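Local structure of Serine/threonine-protein kinase/endoribonuclease IRE1 (Saccharomyces cerevisiae, 2BE1) at residues L44-Q48 against N287-F291; I47-S51 against A185-V189; I85-V89 against I174-G178. The protein senses unfolded proteins in the endoplasmic reticulum lumen through the domain described here, which activates the enzyme to splice HAC1 precursor mRNA. Residues are numbered along the deposited sequence.

Contact 1: L44-Q48 against N287-F291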
loop_
_atom_site.group_PDB
_atom_site.type_symbol
_atom_site.label_atom_id
_atom_site.label_comp_id
_atom_site.label_asym_id
_atom_site.label_seq_id
_atom_site.Cartn_x
_atom_site.Cartn_y
_atom_site.Cartn_z
ATOM N N LEU A 44 -7.586 -16.465 2.657
ATOM C CA LEU A 44 -7.988 -15.349 1.765
ATOM C C LEU A 44 -8.672 -14.271 2.531
ATOM O O LEU A 44 -8.479 -13.114 2.272
ATOM C CB LEU A 44 -8.929 -15.816 0.664
ATOM C CG LEU A 44 -8.605 -15.704 -0.805
ATOM C CD1 LEU A 44 -7.201 -16.003 -0.964
ATOM C CD2 LEU A 44 -9.370 -16.765 -1.473
ATOM N N ILE A 45 -9.508 -14.665 3.464
ATOM C CA ILE A 45 -10.129 -13.704 4.323
ATOM C C ILE A 45 -10.135 -14.202 5.780
ATOM O O ILE A 45 -10.427 -15.348 6.070
ATOM C CB ILE A 45 -11.519 -13.182 3.747
ATOM C CG1 ILE A 45 -12.700 -13.517 4.606
ATOM C CG2 ILE A 45 -11.823 -13.782 2.461
ATOM C CD1 ILE A 45 -12.708 -12.767 5.860
ATOM N N GLU A 46 -9.763 -13.324 6.685
ATOM C CA GLU A 46 -9.740 -13.658 8.054
ATOM C C GLU A 46 -10.066 -12.393 8.803
ATOM O O GLU A 46 -9.199 -11.551 9.031
ATOM C CB GLU A 46 -8.378 -14.199 8.389
ATOM C CG GLU A 46 -8.095 -14.437 9.861
ATOM C CD GLU A 46 -6.555 -14.453 10.111
ATOM O OE1 GLU A 46 -6.050 -13.498 10.813
ATOM O OE2 GLU A 46 -5.859 -15.388 9.556
ATOM N N ILE A 47 -11.359 -12.287 9.119
ATOM C CA ILE A 47 -11.978 -11.226 9.886
ATOM C C ILE A 47 -11.974 -11.582 11.345
ATOM O O ILE A 47 -12.363 -12.669 11.740
ATOM C CB ILE A 47 -13.467 -11.043 9.504
ATOM C CG1 ILE A 47 -13.623 -10.409 8.114
ATOM C CG2 ILE A 47 -14.226 -10.229 10.586
ATOM C CD1 ILE A 47 -14.941 -10.763 7.336
ATOM N N GLN A 48 -11.586 -10.606 12.145
ATOM C CA GLN A 48 -11.507 -10.741 13.589
ATOM C C GLN A 48 -12.186 -9.563 14.318
ATOM O O GLN A 48 -11.616 -8.492 14.432
ATOM C CB GLN A 48 -10.054 -10.809 13.937
ATOM C CG GLN A 48 -9.761 -11.467 15.211
ATOM C CD GLN A 48 -8.466 -10.918 15.730
ATOM O OE1 GLN A 48 -8.318 -10.682 16.934
ATOM N NE2 GLN A 48 -7.522 -10.653 14.814
ATOM N N ASN A 287 -11.744 -20.958 9.178
ATOM C CA ASN A 287 -11.483 -20.230 10.410
ATOM C C ASN A 287 -12.687 -19.380 10.818
ATOM O O ASN A 287 -12.536 -18.412 11.519
ATOM C CB ASN A 287 -10.243 -19.342 10.282
ATOM C CG ASN A 287 -10.424 -18.161 9.227
ATOM O OD1 ASN A 287 -9.725 -17.114 9.305
ATOM N ND2 ASN A 287 -11.349 -18.359 8.233
ATOM N N LEU A 288 -13.869 -19.717 10.333
ATOM C CA LEU A 288 -15.144 -19.105 10.799
ATOM C C LEU A 288 -15.412 -17.661 10.407
ATOM O O LEU A 288 -16.335 -17.035 10.929
ATOM C CB LEU A 288 -15.361 -19.260 12.315
ATOM C CG LEU A 288 -15.120 -20.650 12.892
ATOM C CD1 LEU A 288 -14.824 -20.486 14.380
ATOM C CD2 LEU A 288 -16.261 -21.542 12.675
ATOM N N SER A 289 -14.648 -17.148 9.454
ATOM C CA SER A 289 -14.940 -15.822 8.949
ATOM C C SER A 289 -16.055 -15.822 7.918
ATOM O O SER A 289 -16.067 -16.642 7.009
ATOM C CB SER A 289 -13.690 -15.239 8.350
ATOM O OG SER A 289 -12.589 -15.601 9.151
ATOM N N TRP A 290 -16.987 -14.891 8.055
ATOM C CA TRP A 290 -18.111 -14.791 7.111
ATOM C C TRP A 290 -17.718 -14.158 5.803
ATOM O O TRP A 290 -17.100 -13.088 5.804
ATOM C CB TRP A 290 -19.271 -13.955 7.744
ATOM C CG TRP A 290 -19.989 -14.822 8.676
ATOM C CD1 TRP A 290 -19.782 -14.937 10.025
ATOM C CD2 TRP A 290 -20.936 -15.846 8.322
ATOM N NE1 TRP A 290 -20.562 -15.944 10.526
ATOM C CE2 TRP A 290 -21.273 -16.526 9.515
ATOM C CE3 TRP A 290 -21.535 -16.236 7.114
ATOM C CZ2 TRP A 290 -22.169 -17.555 9.553
ATOM C CZ3 TRP A 290 -22.412 -17.255 7.137
ATOM C CH2 TRP A 290 -22.746 -17.904 8.371
ATOM N N PHE A 291 -18.119 -14.732 4.686
ATOM C CA PHE A 291 -17.868 -14.010 3.411
ATOM C C PHE A 291 -19.064 -13.939 2.487
ATOM O O PHE A 291 -20.001 -14.796 2.545
ATOM C CB PHE A 291 -16.677 -14.593 2.636
ATOM C CG PHE A 291 -16.914 -16.017 2.138
ATOM C CD1 PHE A 291 -17.692 -16.259 0.983
ATOM C CD2 PHE A 291 -16.375 -17.141 2.834
ATOM C CE1 PHE A 291 -17.888 -17.619 0.523
ATOM C CE2 PHE A 291 -16.610 -18.466 2.372
ATOM C CZ PHE A 291 -17.337 -18.686 1.226
#

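Contact 2: I47-S51 against A185-V189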
loop_
_atom_site.group_PDB
_atom_site.type_symbol
_atom_site.label_atom_id
_atom_site.label_comp_id
_atom_site.label_asym_id
_atom_site.label_seq_id
_atom_site.Cartn_x
_atom_site.Cartn_y
_atom_site.Cartn_z
ATOM N N ILE A 47 -11.359 -12.287 9.119
ATOM C CA ILE A 47 -11.978 -11.226 9.886
ATOM C C ILE A 47 -11.974 -11.582 11.345
ATOM O O ILE A 47 -12.363 -12.669 11.740
ATOM C CB ILE A 47 -13.467 -11.043 9.504
ATOM C CG1 ILE A 47 -13.623 -10.409 8.114
ATOM C CG2 ILE A 47 -14.226 -10.229 10.586
ATOM C CD1 ILE A 47 -14.941 -10.763 7.336
ATOM N N GLN A 48 -11.586 -10.606 12.145
ATOM C CA GLN A 48 -11.507 -10.741 13.589
ATOM C C GLN A 48 -12.186 -9.563 14.318
ATOM O O GLN A 48 -11.616 -8.492 14.432
ATOM C CB GLN A 48 -10.054 -10.809 13.937
ATOM C CG GLN A 48 -9.761 -11.467 15.211
ATOM C CD GLN A 48 -8.466 -10.918 15.730
ATOM O OE1 GLN A 48 -8.318 -10.682 16.934
ATOM N NE2 GLN A 48 -7.522 -10.653 14.814
ATOM N N GLU A 49 -13.408 -9.785 14.801
ATOM C CA GLU A 49 -14.303 -8.713 15.219
ATOM C C GLU A 49 -14.556 -8.789 16.720
ATOM O O GLU A 49 -13.982 -9.667 17.371
ATOM C CB GLU A 49 -15.604 -8.733 14.383
ATOM C CG GLU A 49 -16.551 -9.899 14.665
ATOM C CD GLU A 49 -17.429 -10.299 13.469
ATOM O OE1 GLU A 49 -17.805 -11.494 13.414
ATOM O OE2 GLU A 49 -17.738 -9.439 12.604
ATOM N N PRO A 50 -15.386 -7.854 17.277
ATOM C CA PRO A 50 -15.505 -7.807 18.732
ATOM C C PRO A 50 -16.539 -8.813 19.332
ATOM O O PRO A 50 -16.351 -9.231 20.494
ATOM C CB PRO A 50 -15.818 -6.316 19.027
ATOM C CG PRO A 50 -16.496 -5.812 17.819
ATOM C CD PRO A 50 -16.242 -6.810 16.666
ATOM N N SER A 51 -17.579 -9.234 18.602
ATOM C CA SER A 51 -18.339 -10.411 19.073
ATOM C C SER A 51 -19.787 -10.529 18.626
ATOM O O SER A 51 -20.664 -9.788 19.109
ATOM C CB SER A 51 -18.295 -10.556 20.603
ATOM O OG SER A 51 -19.010 -11.702 21.010
ATOM N N ALA A 185 -14.404 -1.761 20.893
ATOM C CA ALA A 185 -15.005 -2.456 19.687
ATOM C C ALA A 185 -14.021 -2.648 18.511
ATOM O O ALA A 185 -14.299 -2.260 17.377
ATOM C CB ALA A 185 -16.318 -1.742 19.195
ATOM N N SER A 186 -12.891 -3.288 18.834
ATOM C CA SER A 186 -11.691 -3.510 18.012
ATOM C C SER A 186 -11.841 -4.574 16.875
ATOM O O SER A 186 -11.938 -5.775 17.136
ATOM C CB SER A 186 -10.568 -3.939 18.981
ATOM O OG SER A 186 -9.345 -3.312 18.690
ATOM N N TYR A 187 -11.840 -4.134 15.623
ATOM C CA TYR A 187 -11.743 -5.049 14.502
ATOM C C TYR A 187 -10.325 -5.324 14.009
ATOM O O TYR A 187 -9.339 -4.636 14.393
ATOM C CB TYR A 187 -12.471 -4.457 13.352
ATOM C CG TYR A 187 -13.875 -4.306 13.646
ATOM C CD1 TYR A 187 -14.323 -3.242 14.393
ATOM C CD2 TYR A 187 -14.785 -5.234 13.178
ATOM C CE1 TYR A 187 -15.674 -3.088 14.665
ATOM C CE2 TYR A 187 -16.142 -5.113 13.438
ATOM C CZ TYR A 187 -16.585 -4.036 14.184
ATOM O OH TYR A 187 -17.928 -3.899 14.457
ATOM N N ASN A 188 -10.237 -6.313 13.113
ATOM C CA ASN A 188 -8.969 -6.666 12.482
ATOM C C ASN A 188 -8.967 -7.606 11.315
ATOM O O ASN A 188 -8.409 -8.679 11.406
ATOM C CB ASN A 188 -8.031 -7.255 13.490
ATOM C CG ASN A 188 -6.637 -7.009 13.104
ATOM O OD1 ASN A 188 -5.787 -6.818 13.976
ATOM N ND2 ASN A 188 -6.365 -6.973 11.765
ATOM N N VAL A 189 -9.538 -7.169 10.208
ATOM C CA VAL A 189 -9.590 -7.995 9.008
ATOM C C VAL A 189 -8.250 -8.087 8.266
ATOM O O VAL A 189 -7.463 -7.160 8.343
ATOM C CB VAL A 189 -10.748 -7.592 8.031
ATOM C CG1 VAL A 189 -11.329 -6.230 8.355
ATOM C CG2 VAL A 189 -10.320 -7.773 6.547
#

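Contact 3: I85-V89 against I174-G178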
loop_
_atom_site.group_PDB
_atom_site.type_symbol
_atom_site.label_atom_id
_atom_site.label_comp_id
_atom_site.label_asym_id
_atom_site.label_seq_id
_atom_site.Cartn_x
_atom_site.Cartn_y
_atom_site.Cartn_z
ATOM N N ILE A 85 -12.218 -3.121 0.848
ATOM C CA ILE A 85 -11.053 -3.163 1.661
ATOM C C ILE A 85 -9.823 -2.506 1.094
ATOM O O ILE A 85 -9.193 -1.832 1.828
ATOM C CB ILE A 85 -10.743 -4.508 2.160
ATOM C CG1 ILE A 85 -11.326 -4.580 3.544
ATOM C CG2 ILE A 85 -9.219 -4.705 2.271
ATOM C CD1 ILE A 85 -11.456 -5.923 3.988
ATOM N N ARG A 86 -9.475 -2.703 -0.182
ATOM C CA ARG A 86 -8.369 -1.974 -0.797
ATOM C C ARG A 86 -8.596 -0.530 -0.439
ATOM O O ARG A 86 -7.794 0.093 0.239
ATOM C CB ARG A 86 -8.327 -2.136 -2.321
ATOM C CG ARG A 86 -7.663 -0.942 -3.048
ATOM C CD ARG A 86 -7.553 -1.112 -4.532
ATOM N NE ARG A 86 -6.306 -1.803 -4.837
ATOM C CZ ARG A 86 -6.177 -3.107 -5.177
ATOM N NH1 ARG A 86 -7.229 -3.963 -5.317
ATOM N NH2 ARG A 86 -4.949 -3.593 -5.412
ATOM N N GLN A 87 -9.745 -0.030 -0.858
ATOM C CA GLN A 87 -10.094 1.350 -0.687
ATOM C C GLN A 87 -9.946 1.826 0.731
ATOM O O GLN A 87 -9.490 2.913 0.953
ATOM C CB GLN A 87 -11.512 1.546 -1.144
ATOM C CG GLN A 87 -12.097 2.946 -1.012
ATOM C CD GLN A 87 -13.617 2.838 -0.846
ATOM O OE1 GLN A 87 -14.152 3.055 0.272
ATOM N NE2 GLN A 87 -14.321 2.399 -1.940
ATOM N N LEU A 88 -10.330 1.033 1.708
ATOM C CA LEU A 88 -10.104 1.480 3.079
ATOM C C LEU A 88 -8.618 1.626 3.462
ATOM O O LEU A 88 -8.172 2.691 3.804
ATOM C CB LEU A 88 -10.842 0.570 4.048
ATOM C CG LEU A 88 -11.719 1.261 5.080
ATOM C CD1 LEU A 88 -12.775 2.131 4.408
ATOM C CD2 LEU A 88 -12.365 0.142 5.775
ATOM N N VAL A 89 -7.867 0.546 3.377
ATOM C CA VAL A 89 -6.441 0.551 3.551
ATOM C C VAL A 89 -5.836 1.728 2.832
ATOM O O VAL A 89 -4.961 2.377 3.372
ATOM C CB VAL A 89 -5.797 -0.718 2.977
ATOM C CG1 VAL A 89 -4.291 -0.555 2.854
ATOM C CG2 VAL A 89 -6.162 -1.957 3.824
ATOM N N ILE A 174 -1.817 -8.721 -0.636
ATOM C CA ILE A 174 -2.425 -9.050 0.643
ATOM C C ILE A 174 -2.627 -7.853 1.522
ATOM O O ILE A 174 -1.661 -7.307 2.127
ATOM C CB ILE A 174 -1.557 -9.881 1.491
ATOM C CG1 ILE A 174 -1.199 -11.161 0.776
ATOM C CG2 ILE A 174 -2.284 -10.171 2.753
ATOM C CD1 ILE A 174 -0.069 -11.894 1.409
ATOM N N PHE A 175 -3.894 -7.486 1.662
ATOM C CA PHE A 175 -4.271 -6.335 2.448
ATOM C C PHE A 175 -4.475 -6.715 3.900
ATOM O O PHE A 175 -4.677 -7.911 4.239
ATOM C CB PHE A 175 -5.588 -5.802 1.938
ATOM C CG PHE A 175 -5.547 -5.358 0.541
ATOM C CD1 PHE A 175 -5.694 -6.257 -0.469
ATOM C CD2 PHE A 175 -5.379 -4.010 0.227
ATOM C CE1 PHE A 175 -5.672 -5.825 -1.768
ATOM C CE2 PHE A 175 -5.377 -3.580 -1.076
ATOM C CZ PHE A 175 -5.517 -4.481 -2.063
ATOM N N GLU A 176 -4.492 -5.682 4.750
ATOM C CA GLU A 176 -4.723 -5.891 6.155
ATOM C C GLU A 176 -5.117 -4.615 6.783
ATOM O O GLU A 176 -4.301 -3.771 6.972
ATOM C CB GLU A 176 -3.426 -6.285 6.729
ATOM C CG GLU A 176 -3.384 -6.601 8.161
ATOM C CD GLU A 176 -1.998 -7.186 8.425
ATOM O OE1 GLU A 176 -1.089 -6.391 8.867
ATOM O OE2 GLU A 176 -1.821 -8.409 8.075
ATOM N N LEU A 177 -6.391 -4.489 7.090
ATOM C CA LEU A 177 -6.951 -3.297 7.693
ATOM C C LEU A 177 -7.136 -3.564 9.174
ATOM O O LEU A 177 -7.570 -4.652 9.558
ATOM C CB LEU A 177 -8.296 -3.020 7.063
ATOM C CG LEU A 177 -8.846 -1.782 7.691
ATOM C CD1 LEU A 177 -8.580 -0.630 6.751
ATOM C CD2 LEU A 177 -10.316 -2.053 7.866
ATOM N N GLY A 178 -6.805 -2.590 10.005
ATOM C CA GLY A 178 -6.881 -2.787 11.426
ATOM C C GLY A 178 -7.654 -1.614 11.911
ATOM O O GLY A 178 -7.187 -0.516 11.779
#

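Contact 1: L44-Q48 against N287-F291
L44 makes no contact with 287-291, and its backbone hydrogen bond runs to S192 of strand 190-195. I45 is the first residue to reach across. Its CA-to-CB bond points sideways, but the end of the side chain comes nearer, I45 CD1 lying 3.6 Å from S289 CB, while P63 and I61 pack against the same side chain. E46 bonds through its backbone to T190, so strand 45-46 is an antiparallel edge on 190-195. Across the interface, carbons of E46 sit against side-chain oxygens in van der Waals range, CG 3.2 Å from N287 OD1 and CA 3.6 Å from S289 OG; the segments share no hydrogen bond. These partners come from the turn of a beta hairpin: strands 280-284 and 290-294 run antiparallel, joined in the backbone at F291 and D283. L288 in the turn has a left-handed backbone (phi 71°, psi 14°), and its side chain stays out of reach, whereas N287 and S289 on either side of it direct CB toward 44-48. N287 opens an Asn-Leu-Ser sequon predicted to be glycosylated, though no sugar is present. The closest CA pair is I47 with S289, at 5.5 Å. I47 N stands 3.5 Å from S289 OG, and I47 CD1 lies 3.5 Å from O of W290. Q48 points sideways and makes no contact with 287-291.

Contact 2: I47-S51 against A185-V189
P50, Q48 and Y187 lose the most surface here, 67, 61 and 51 Å² respectively. P50 points its CB toward the other segment and lays CD over one face of the Y187 ring, 3.9 Å from the centroid and 24° off the ring normal, a CH-pi contact. Its CG also meets CB of A185 at 4.3 Å. Y187 sets out sideways from CA, yet its ring ends up close to 47-51, and L59 of strand 57-61 packs against it as well. The end-to-end directions CA 47 to 50 and CA 185 to 189 are 173° apart, so the loops continue the antiparallel course of strands 45-46 and 190-195 in this lumenal domain without being regular strand. The register slips by one residue at S186: E49 faces Y187, but P50 faces A185. Q48 uses its carbonyl: O lies 3.4 Å from CA of Y187, a CA-H...O contact, and 2.9 Å from N of N188. The amide end of Q48 lies alongside N188, with Q48 NE2 3.7 Å from N188 CB.

Contact 3: I85-V89 against I174-G178
F175 has the largest buried area, 106 Å²; it points toward the single-turn helix 85-89, and with chi1 m (-61°) its ring lies against it. There CE2 of F175 lies 3.4 Å from CA of R86, and CB of F175 is 3.8 Å from CG2 of I85. R86 is t at chi1 and chi2 and turns at chi3 (-88°), which sets its guanidinium with one face over F175 CZ, 3.5 Å from R86 CZ; its charge is met by a salt bridge from NH1 to D66. The helix, closed by the hydrogen bond from V89 N to I85 O, 3.1 Å, crosses strand 174-176 at 60° with axes 8.5 Å apart. This strand belongs to 167-179, flanked by 112-127 and 190-195 in an antiparallel sheet, and the helix lies across one face of it. The alternation of an extended chain accounts for the pattern: F175 and L177 point toward the helix, and E176 between them points away, with a weak hydrogen bond to S118. CD2 of L177 meets CD2 of L88 at 3.7 Å. V89, in the t rotamer, places CG2 4.0 Å from CB of L177 and 4.2 Å from CD2 of F175, at the edge of that ring.

Distance from the chain's centre ranks the three: contact 1 lies about 11 Å away, contact 3 about 14 Å and contact 2 about 20 Å, measured between centres. Contacts 1 and 3 are partly buried and contact 2 is at the surface. Contacts 1 and 2 share I47 and Q48, so one run of chain meets a hairpin turn and then a second loop. Contact 3 joins the others through strand 190-195, and it touches contact 2 where V189 CG2 lies 3.4 Å from I85 CD1. The chemistry does not follow that ranking: contact 3 is mostly apolar, plus R86 against F175; contact 2 combines close backbone atoms, a CH-pi contact and small apolar pairs; contact 1 mixes serine, asparagine and isoleucine.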